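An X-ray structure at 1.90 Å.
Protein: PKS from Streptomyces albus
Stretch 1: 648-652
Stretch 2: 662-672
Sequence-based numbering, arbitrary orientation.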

# COMPACT_ATOMS: atom_id res chain seq x y z
N GLY A 648 -29.25 -45.57 6.41
CA GLY A 648 -30.37 -44.89 7.04
C GLY A 648 -30.11 -44.52 8.48
O GLY A 648 -29.61 -45.33 9.26
N VAL A 649 -30.44 -43.28 8.84
CA VAL A 649 -30.30 -42.79 10.21
C VAL A 649 -31.69 -42.55 10.81
O VAL A 649 -32.48 -41.79 10.25
CB VAL A 649 -29.47 -41.50 10.23
CG1 VAL A 649 -29.48 -40.86 11.60
CG2 VAL A 649 -28.05 -41.80 9.82
N ALA A 650 -31.99 -43.20 11.93
CA ALA A 650 -33.34 -43.13 12.50
C ALA A 650 -33.61 -41.77 13.13
O ALA A 650 -32.71 -41.15 13.70
CB ALA A 650 -33.53 -44.23 13.54
N LEU A 651 -34.85 -41.31 13.01
CA LEU A 651 -35.28 -40.03 13.56
C LEU A 651 -35.73 -40.15 15.02
O LEU A 651 -36.05 -39.15 15.67
CB LEU A 651 -36.40 -39.45 12.71
CG LEU A 651 -35.96 -38.96 11.33
CD1 LEU A 651 -37.16 -38.72 10.43
CD2 LEU A 651 -35.13 -37.69 11.45
N LEU A 652 -35.74 -41.38 15.54
CA LEU A 652 -36.10 -41.66 16.92
C LEU A 652 -34.97 -42.31 17.69
O LEU A 652 -34.26 -43.15 17.13
CB LEU A 652 -37.30 -42.59 16.98
CG LEU A 652 -38.68 -42.01 16.72
CD1 LEU A 652 -39.70 -43.06 17.03
CD2 LEU A 652 -38.94 -40.75 17.54
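Stretch 2, residues 662-672: AFLLGLIGRLW

Stretch 2 is helical throughout, part of a helix that begins before A662 and runs on past W672. The evidence is twofold: phi/psi values stay close to -60/-45 along its length, and an unbroken ladder of i to i+4 hydrogen bonds runs from G666 N to A662 O (3.2 Å) through to W672 N to I668 O (2.8 Å). In stretch 1, residues 648-650 form a strand, with V649 at phi/psi -112/122. The extended path breaks at L651, where psi falls to -3.

The helix packs nearly antiparallel to the strand: their N-to-C directions differ by 170°, and the axes approach to 9.8 Å. The register agrees with this, since V649 CA lies 7.6 Å from L667 CA and L652 CA lies 8.4 Å from F663 CA, so that advancing along stretch 1 means moving back along the helix. The contact is modest, burying 296 Å² summed over both sides.

Apolar side-chain packing centres on V649, whose CA-to-CB bond points toward the helix and which has the largest covered area, 75 Å². With chi1 at 172° (t), its CG1 comes to 3.1 Å from L667 CD1, a very tight approach for two methyl carbons. The CA-to-CB bond of L667 points sideways, but its t,p rotamer brings the end of the side chain nearer to the strand. The other branch of V649 reaches one turn further along the helix, where CG2 is 4.3 Å from L671 CD2. A second, looser contact to L667 comes from L651: although its CA-to-CB bond points away, L651 CD2 still lies 4.2 Å from L667 CD2.

F663 makes a different kind of contact, placing an aromatic ring against backbone atoms. The CA-to-CB bond of F663 points toward stretch 1, and chi1 is 166° (t). A650 O sits at the ring's edge, near its plane, 3.7 Å from F663 CZ. L651 O is 3.5 Å from F663 CE2 and L652 C is 3.6 Å from F663 CZ, both in oblique positions. The ring thus sits beside the main chain where the strand gives way to loop, while the CA-to-CB bond of L652 itself points away.

R670 contributes through the aliphatic part of its side chain, with R670 CD 4.1 Å from V649 CG2. Its atoms beyond CD are not modelled, so any polar contact of the guanidinium group cannot be assessed. Among the modelled atoms no hydrogen bond joins the two stretches; the contacts that can be seen are van der Waals contacts.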

# COMPACT_ATOMS: atom_id res chain seq x y z
N ALA A 662 -29.39 -34.19 23.43
CA ALA A 662 -28.25 -35.08 23.22
C ALA A 662 -28.48 -35.97 22.00
O ALA A 662 -27.57 -36.22 21.22
CB ALA A 662 -28.01 -35.92 24.44
N PHE A 663 -29.71 -36.45 21.83
CA PHE A 663 -30.01 -37.29 20.68
C PHE A 663 -29.98 -36.49 19.39
O PHE A 663 -29.40 -36.92 18.39
CB PHE A 663 -31.37 -37.96 20.81
CG PHE A 663 -31.84 -38.56 19.52
CD1 PHE A 663 -31.32 -39.77 19.09
CD2 PHE A 663 -32.75 -37.90 18.72
CE1 PHE A 663 -31.72 -40.33 17.88
CE2 PHE A 663 -33.17 -38.45 17.51
CZ PHE A 663 -32.65 -39.67 17.10
N LEU A 664 -30.64 -35.34 19.41
CA LEU A 664 -30.72 -34.49 18.24
C LEU A 664 -29.34 -34.05 17.76
O LEU A 664 -29.07 -34.04 16.57
CB LEU A 664 -31.57 -33.26 18.54
CG LEU A 664 -31.80 -32.31 17.38
CD1 LEU A 664 -32.35 -33.05 16.17
CD2 LEU A 664 -32.76 -31.23 17.80
N LEU A 665 -28.46 -33.70 18.69
CA LEU A 665 -27.11 -33.27 18.33
C LEU A 665 -26.29 -34.43 17.73
O LEU A 665 -25.51 -34.24 16.82
CB LEU A 665 -26.39 -32.69 19.55
CG LEU A 665 -26.91 -31.37 20.12
CD1 LEU A 665 -26.15 -31.02 21.39
CD2 LEU A 665 -26.79 -30.26 19.11
N GLY A 666 -26.48 -35.63 18.26
CA GLY A 666 -25.84 -36.82 17.73
C GLY A 666 -26.30 -37.14 16.32
O GLY A 666 -25.53 -37.62 15.49
N LEU A 667 -27.58 -36.87 16.07
CA LEU A 667 -28.18 -37.02 14.75
C LEU A 667 -27.52 -36.08 13.74
O LEU A 667 -27.09 -36.50 12.66
CB LEU A 667 -29.68 -36.75 14.84
CG LEU A 667 -30.56 -36.83 13.60
CD1 LEU A 667 -30.33 -38.10 12.83
CD2 LEU A 667 -32.02 -36.74 14.04
N ILE A 668 -27.46 -34.80 14.10
CA ILE A 668 -26.81 -33.80 13.25
C ILE A 668 -25.37 -34.20 12.98
O ILE A 668 -24.89 -34.12 11.85
CB ILE A 668 -26.83 -32.41 13.90
CG1 ILE A 668 -28.27 -31.92 14.02
CG2 ILE A 668 -26.00 -31.42 13.09
CD1 ILE A 668 -28.41 -30.65 14.83
N GLY A 669 -24.67 -34.60 14.03
CA GLY A 669 -23.29 -35.04 13.92
C GLY A 669 -23.14 -36.21 12.96
O GLY A 669 -22.25 -36.20 12.11
N ARG A 670 -24.01 -37.21 13.06
CA ARG A 670 -23.92 -38.37 12.19
C ARG A 670 -24.12 -37.96 10.73
O ARG A 670 -23.37 -38.37 9.86
CB ARG A 670 -24.95 -39.44 12.59
CG ARG A 670 -24.43 -40.88 12.55
CD ARG A 670 -24.18 -41.34 11.12
N LEU A 671 -25.12 -37.12 10.48
CA LEU A 671 -25.39 -36.67 9.12
C LEU A 671 -24.23 -35.81 8.59
O LEU A 671 -23.75 -36.00 7.46
CB LEU A 671 -26.70 -35.87 9.07
CG LEU A 671 -27.97 -36.66 9.40
CD1 LEU A 671 -29.16 -35.72 9.53
CD2 LEU A 671 -28.25 -37.72 8.36
N TRP A 672 -23.78 -34.87 9.41
CA TRP A 672 -22.78 -33.91 8.96
C TRP A 672 -21.47 -34.63 8.66
O TRP A 672 -20.86 -34.36 7.64
CB TRP A 672 -22.57 -32.80 9.99
CG TRP A 672 -21.48 -31.83 9.60
CD1 TRP A 672 -21.59 -30.75 8.76
CD2 TRP A 672 -20.11 -31.87 10.02
NE1 TRP A 672 -20.37 -30.12 8.64
CE2 TRP A 672 -19.45 -30.79 9.41
CE3 TRP A 672 -19.38 -32.71 10.86
CZ2 TRP A 672 -18.09 -30.53 9.60
CZ3 TRP A 672 -18.02 -32.46 11.05
CH2 TRP A 672 -17.40 -31.37 10.42